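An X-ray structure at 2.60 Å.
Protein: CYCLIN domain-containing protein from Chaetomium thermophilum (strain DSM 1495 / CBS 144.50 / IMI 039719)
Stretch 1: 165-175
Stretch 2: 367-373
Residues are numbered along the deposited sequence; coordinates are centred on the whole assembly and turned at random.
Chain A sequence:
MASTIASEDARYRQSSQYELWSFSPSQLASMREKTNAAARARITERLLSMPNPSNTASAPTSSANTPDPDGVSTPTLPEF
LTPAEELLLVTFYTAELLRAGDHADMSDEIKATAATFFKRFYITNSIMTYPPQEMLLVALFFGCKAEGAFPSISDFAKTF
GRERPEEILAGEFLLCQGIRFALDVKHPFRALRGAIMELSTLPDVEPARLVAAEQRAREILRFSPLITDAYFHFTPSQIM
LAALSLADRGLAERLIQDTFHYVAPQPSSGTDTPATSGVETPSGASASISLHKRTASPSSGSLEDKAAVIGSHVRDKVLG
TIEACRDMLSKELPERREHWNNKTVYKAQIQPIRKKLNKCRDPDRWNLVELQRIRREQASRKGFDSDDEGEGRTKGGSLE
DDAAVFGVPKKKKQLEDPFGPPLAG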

ATOM      1  N   PRO A 165      12.430  -9.612  22.194  1.00 68.97           N
ATOM      2  CA  PRO A 165      11.689  -9.250  20.977  1.00 55.14           C
ATOM      3  C   PRO A 165      11.215 -10.441  20.165  1.00 53.84           C
ATOM      4  O   PRO A 165      10.238 -10.302  19.418  1.00 55.99           O
ATOM      5  CB  PRO A 165      12.701  -8.410  20.186  1.00 58.17           C
ATOM      6  CG  PRO A 165      14.029  -8.892  20.642  1.00 54.36           C
ATOM      7  CD  PRO A 165      13.867  -9.299  22.081  1.00 73.26           C
ATOM      8  N   GLU A 166      11.858 -11.604  20.280  1.00 55.96           N
ATOM      9  CA  GLU A 166      11.430 -12.755  19.494  1.00 56.40           C
ATOM     10  C   GLU A 166       9.988 -13.151  19.790  1.00 49.11           C
ATOM     11  O   GLU A 166       9.349 -13.790  18.947  1.00 44.51           O
ATOM     12  CB  GLU A 166      12.357 -13.948  19.743  1.00 60.47           C
ATOM     13  CG  GLU A 166      12.481 -14.363  21.201  1.00 70.59           C
ATOM     14  CD  GLU A 166      13.766 -13.871  21.840  1.00 76.37           C
ATOM     15  OE1 GLU A 166      14.361 -14.629  22.636  1.00 78.50           O
ATOM     16  OE2 GLU A 166      14.184 -12.734  21.540  1.00 74.72           O
ATOM     17  N   GLU A 167       9.460 -12.785  20.959  1.00 47.19           N
ATOM     18  CA  GLU A 167       8.074 -13.114  21.273  1.00 47.27           C
ATOM     19  C   GLU A 167       7.105 -12.412  20.331  1.00 54.26           C
ATOM     20  O   GLU A 167       6.000 -12.913  20.091  1.00 54.97           O
ATOM     21  CB  GLU A 167       7.770 -12.746  22.726  1.00 49.54           C
ATOM     22  CG  GLU A 167       8.437 -13.669  23.738  1.00 62.19           C
ATOM     23  CD  GLU A 167       8.320 -13.176  25.169  1.00 68.23           C
ATOM     24  OE1 GLU A 167       8.580 -11.979  25.412  1.00 70.28           O
ATOM     25  OE2 GLU A 167       7.974 -13.989  26.052  1.00 62.54           O
ATOM     26  N   ILE A 168       7.497 -11.262  19.787  1.00 52.42           N
ATOM     27  CA  ILE A 168       6.637 -10.513  18.874  1.00 41.09           C
ATOM     28  C   ILE A 168       6.782 -11.012  17.441  1.00 42.88           C
ATOM     29  O   ILE A 168       5.794 -11.114  16.710  1.00 40.20           O
ATOM     30  CB  ILE A 168       6.956  -9.006  18.980  1.00 40.58           C
ATOM     31  CG1 ILE A 168       6.728  -8.514  20.414  1.00 42.54           C
ATOM     32  CG2 ILE A 168       6.100  -8.211  18.005  1.00 38.56           C
ATOM     33  CD1 ILE A 168       7.171  -7.086  20.663  1.00 42.50           C
ATOM     34  N   LEU A 169       8.008 -11.329  17.015  1.00 39.39           N
ATOM     35  CA  LEU A 169       8.219 -11.786  15.646  1.00 37.99           C
ATOM     36  C   LEU A 169       7.518 -13.109  15.375  1.00 39.26           C
ATOM     37  O   LEU A 169       7.105 -13.372  14.240  1.00 36.99           O
ATOM     38  CB  LEU A 169       9.714 -11.927  15.366  1.00 38.38           C
ATOM     39  CG  LEU A 169      10.559 -10.658  15.486  1.00 38.18           C
ATOM     40  CD1 LEU A 169      12.023 -10.987  15.248  1.00 45.49           C
ATOM     41  CD2 LEU A 169      10.085  -9.596  14.516  1.00 41.82           C
ATOM     42  N   ALA A 170       7.376 -13.955  16.398  1.00 42.57           N
ATOM     43  CA  ALA A 170       6.794 -15.277  16.199  1.00 40.60           C
ATOM     44  C   ALA A 170       5.395 -15.213  15.607  1.00 42.54           C
ATOM     45  O   ALA A 170       4.954 -16.182  14.981  1.00 48.51           O
ATOM     46  CB  ALA A 170       6.751 -16.039  17.525  1.00 54.55           C
ATOM     47  N   GLY A 171       4.686 -14.104  15.796  1.00 42.19           N
ATOM     48  CA  GLY A 171       3.326 -13.989  15.313  1.00 39.15           C
ATOM     49  C   GLY A 171       3.197 -13.167  14.048  1.00 41.16           C
ATOM     50  O   GLY A 171       2.104 -13.070  13.484  1.00 41.86           O
ATOM     51  N   GLU A 172       4.299 -12.568  13.589  1.00 41.57           N
ATOM     52  CA  GLU A 172       4.229 -11.676  12.435  1.00 35.92           C
ATOM     53  C   GLU A 172       3.677 -12.400  11.211  1.00 38.40           C
ATOM     54  O   GLU A 172       2.670 -11.982  10.627  1.00 36.48           O
ATOM     55  CB  GLU A 172       5.610 -11.089  12.134  1.00 33.22           C
ATOM     56  CG  GLU A 172       5.570  -9.954  11.114  1.00 38.03           C
ATOM     57  CD  GLU A 172       6.949  -9.476  10.694  1.00 49.02           C
ATOM     58  OE1 GLU A 172       7.097  -8.268  10.406  1.00 49.01           O
ATOM     59  OE2 GLU A 172       7.885 -10.303  10.646  1.00 50.77           O
ATOM     60  N   PHE A 173       4.326 -13.494  10.804  1.00 43.07           N
ATOM     61  CA  PHE A 173       3.865 -14.216   9.623  1.00 42.77           C
ATOM     62  C   PHE A 173       2.496 -14.836   9.863  1.00 33.54           C
ATOM     63  O   PHE A 173       1.672 -14.916   8.943  1.00 33.11           O
ATOM     64  CB  PHE A 173       4.875 -15.293   9.229  1.00 38.68           C
ATOM     65  CG  PHE A 173       4.627 -15.881   7.870  1.00 44.47           C
ATOM     66  CD1 PHE A 173       4.653 -15.078   6.740  1.00 48.75           C
ATOM     67  CD2 PHE A 173       4.367 -17.232   7.719  1.00 46.85           C
ATOM     68  CE1 PHE A 173       4.426 -15.611   5.486  1.00 48.08           C
ATOM     69  CE2 PHE A 173       4.139 -17.773   6.468  1.00 49.50           C
ATOM     70  CZ  PHE A 173       4.168 -16.960   5.349  1.00 50.17           C
ATOM     71  N   LEU A 174       2.238 -15.291  11.087  1.00 36.04           N
ATOM     72  CA  LEU A 174       0.916 -15.814  11.415  1.00 46.78           C
ATOM     73  C   LEU A 174      -0.158 -14.760  11.164  1.00 46.44           C
ATOM     74  O   LEU A 174      -1.192 -15.041  10.549  1.00 45.16           O
ATOM     75  CB  LEU A 174       0.895 -16.282  12.870  1.00 47.71           C
ATOM     76  CG  LEU A 174      -0.379 -16.989  13.332  1.00 48.90           C
ATOM     77  CD1 LEU A 174      -0.552 -18.321  12.608  1.00 41.68           C
ATOM     78  CD2 LEU A 174      -0.359 -17.187  14.842  1.00 46.47           C
ATOM     79  N   LEU A 175       0.081 -13.529  11.624  1.00 44.93           N
ATOM     80  CA  LEU A 175      -0.869 -12.451  11.371  1.00 41.45           C
ATOM     81  C   LEU A 175      -1.049 -12.221   9.877  1.00 39.44           C
ATOM     82  O   LEU A 175      -2.171 -12.001   9.404  1.00 35.59           O
ATOM     83  CB  LEU A 175      -0.394 -11.169  12.058  1.00 36.20           C
ATOM     84  CG  LEU A 175      -1.201  -9.900  11.777  1.00 37.01           C
ATOM     85  CD1 LEU A 175      -2.589  -9.995  12.397  1.00 35.85           C
ATOM     86  CD2 LEU A 175      -0.463  -8.671  12.286  1.00 33.57           C
ATOM     87  N   ASN A 367       1.691 -20.845  22.742  1.00 58.70           N
ATOM     88  CA  ASN A 367       3.074 -20.379  22.831  1.00 50.71           C
ATOM     89  C   ASN A 367       3.587 -20.166  21.412  1.00 53.02           C
ATOM     90  O   ASN A 367       3.958 -21.119  20.721  1.00 53.51           O
ATOM     91  CB  ASN A 367       3.938 -21.375  23.593  1.00 52.45           C
ATOM     92  CG  ASN A 367       5.306 -20.819  23.930  1.00 52.64           C
ATOM     93  OD1 ASN A 367       5.845 -19.983  23.206  1.00 52.16           O
ATOM     94  ND2 ASN A 367       5.875 -21.277  25.034  1.00 56.10           N
ATOM     95  N   LEU A 368       3.612 -18.905  20.979  1.00 56.76           N
ATOM     96  CA  LEU A 368       4.009 -18.596  19.609  1.00 51.21           C
ATOM     97  C   LEU A 368       5.467 -18.956  19.359  1.00 45.90           C
ATOM     98  O   LEU A 368       5.811 -19.477  18.292  1.00 46.60           O
ATOM     99  CB  LEU A 368       3.767 -17.117  19.324  1.00 46.39           C
ATOM    100  CG  LEU A 368       2.342 -16.639  19.599  1.00 46.12           C
ATOM    101  CD1 LEU A 368       2.283 -15.121  19.553  1.00 56.88           C
ATOM    102  CD2 LEU A 368       1.364 -17.251  18.609  1.00 45.78           C
ATOM    103  N   VAL A 369       6.344 -18.666  20.323  1.00 46.20           N
ATOM    104  CA  VAL A 369       7.762 -18.965  20.144  1.00 47.01           C
ATOM    105  C   VAL A 369       7.972 -20.461  19.951  1.00 49.79           C
ATOM    106  O   VAL A 369       8.819 -20.884  19.156  1.00 55.52           O
ATOM    107  CB  VAL A 369       8.576 -18.432  21.337  1.00 47.75           C
ATOM    108  CG1 VAL A 369      10.037 -18.843  21.203  1.00 48.73           C
ATOM    109  CG2 VAL A 369       8.444 -16.924  21.428  1.00 49.40           C
ATOM    110  N   GLU A 370       7.221 -21.285  20.685  1.00 45.05           N
ATOM    111  CA  GLU A 370       7.337 -22.729  20.504  1.00 43.93           C
ATOM    112  C   GLU A 370       6.686 -23.169  19.198  1.00 45.80           C
ATOM    113  O   GLU A 370       7.243 -23.999  18.472  1.00 54.48           O
ATOM    114  CB  GLU A 370       6.709 -23.465  21.686  1.00 46.58           C
ATOM    115  CG  GLU A 370       7.526 -23.400  22.971  1.00 61.89           C
ATOM    116  CD  GLU A 370       8.879 -24.090  22.857  1.00 56.15           C
ATOM    117  OE1 GLU A 370       9.911 -23.384  22.873  1.00 53.44           O
ATOM    118  OE2 GLU A 370       8.909 -25.335  22.745  1.00 53.65           O
ATOM    119  N   LEU A 371       5.507 -22.628  18.886  1.00 44.52           N
ATOM    120  CA  LEU A 371       4.878 -22.928  17.604  1.00 45.49           C
ATOM    121  C   LEU A 371       5.840 -22.654  16.454  1.00 47.12           C
ATOM    122  O   LEU A 371       5.947 -23.452  15.516  1.00 48.38           O
ATOM    123  CB  LEU A 371       3.602 -22.101  17.442  1.00 53.72           C
ATOM    124  CG  LEU A 371       2.481 -22.682  16.573  1.00 46.31           C
ATOM    125  CD1 LEU A 371       1.457 -21.601  16.231  1.00 46.56           C
ATOM    126  CD2 LEU A 371       3.018 -23.324  15.307  1.00 54.02           C
ATOM    127  N   GLN A 372       6.555 -21.531  16.515  1.00 47.68           N
ATOM    128  CA  GLN A 372       7.527 -21.218  15.474  1.00 49.84           C
ATOM    129  C   GLN A 372       8.700 -22.191  15.501  1.00 50.43           C
ATOM    130  O   GLN A 372       9.210 -22.585  14.445  1.00 63.49           O
ATOM    131  CB  GLN A 372       8.016 -19.779  15.640  1.00 50.75           C
ATOM    132  CG  GLN A 372       8.908 -19.294  14.507  1.00 53.66           C
ATOM    133  CD  GLN A 372       9.315 -17.837  14.652  1.00 55.07           C
ATOM    134  OE1 GLN A 372       9.534 -17.145  13.658  1.00 71.11           O
ATOM    135  NE2 GLN A 372       9.422 -17.365  15.890  1.00 53.99           N
ATOM    136  N   ARG A 373       9.143 -22.589  16.695  1.00 51.79           N
ATOM    137  CA  ARG A 373      10.305 -23.467  16.802  1.00 51.40           C
ATOM    138  C   ARG A 373      10.049 -24.802  16.114  1.00 49.83           C
ATOM    139  O   ARG A 373      10.886 -25.291  15.348  1.00 55.29           O
ATOM    140  CB  ARG A 373      10.665 -23.688  18.273  1.00 49.20           C
ATOM    141  CG  ARG A 373      12.037 -24.319  18.488  1.00 62.94           C
ATOM    142  CD  ARG A 373      12.122 -25.118  19.787  1.00 66.01           C
ATOM    143  NE  ARG A 373      12.096 -26.562  19.549  1.00 67.28           N
ATOM    144  CZ  ARG A 373      11.094 -27.379  19.873  1.00 74.08           C
ATOM    145  NH1 ARG A 373      11.192 -28.674  19.600  1.00 77.62           N
ATOM    146  NH2 ARG A 373      10.000 -26.921  20.471  1.00 59.32           N
TER

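The contact turns on the smallest side chain in it: Ala170, a single methyl carbon, touches three residues of the other stretch, and no hydrogen bond crosses between the two stretches. Its CA lies 5.5 Å from the CA of Val369, close enough that main-chain atoms take part directly. Ala170 CB, pointing toward the partner, sits 3.6 Å from Leu368 CB and also 3.6 Å from Leu368 O, while Val369 N is 3.9 Å from the same Ala170 CB. That carbonyl is not left unpaired by its apolar neighbour, because Leu368 O accepts from Gln372 N at 2.8 Å within the helix.

Gln372 closes over the alanine from one turn further along. With chi1 and chi2 both t, its extended side chain brings NE2 to 3.4 Å from both CA and CB of Ala170. Carbon atoms offer no acceptor, so this is van der Waals packing; the amide's OE1 is hydrogen-bonded elsewhere in the structure.

Two further apolar contacts extend the interface. Val369, with chi1 t, places CG2 3.8 Å from Glu167 CA and 4.0 Å from Glu167 CG, so it packs on the aliphatic base of the glutamate rather than on its carboxylate. Leu368 CD2 meets Leu174 CD2 at 4.1 Å. Gly171 lies between Ala170 and this pair; an ideal CB there would fall 3.6 Å from Leu368 CD1, a close but not prohibitive approach.

The bonding that orders the backbone is internal. Asn367 caps its helix, OD1 accepting from Glu370 N at 3.2 Å with an N-H...acceptor angle of 160°, and Leu371 N donates to Asn367 O at 2.8 Å. On the other stretch, Ala170 N donates to Glu166 O at 3.2 Å. In all, 350 Å² is buried, summed over both sides, by shape fit rather than polar pairing.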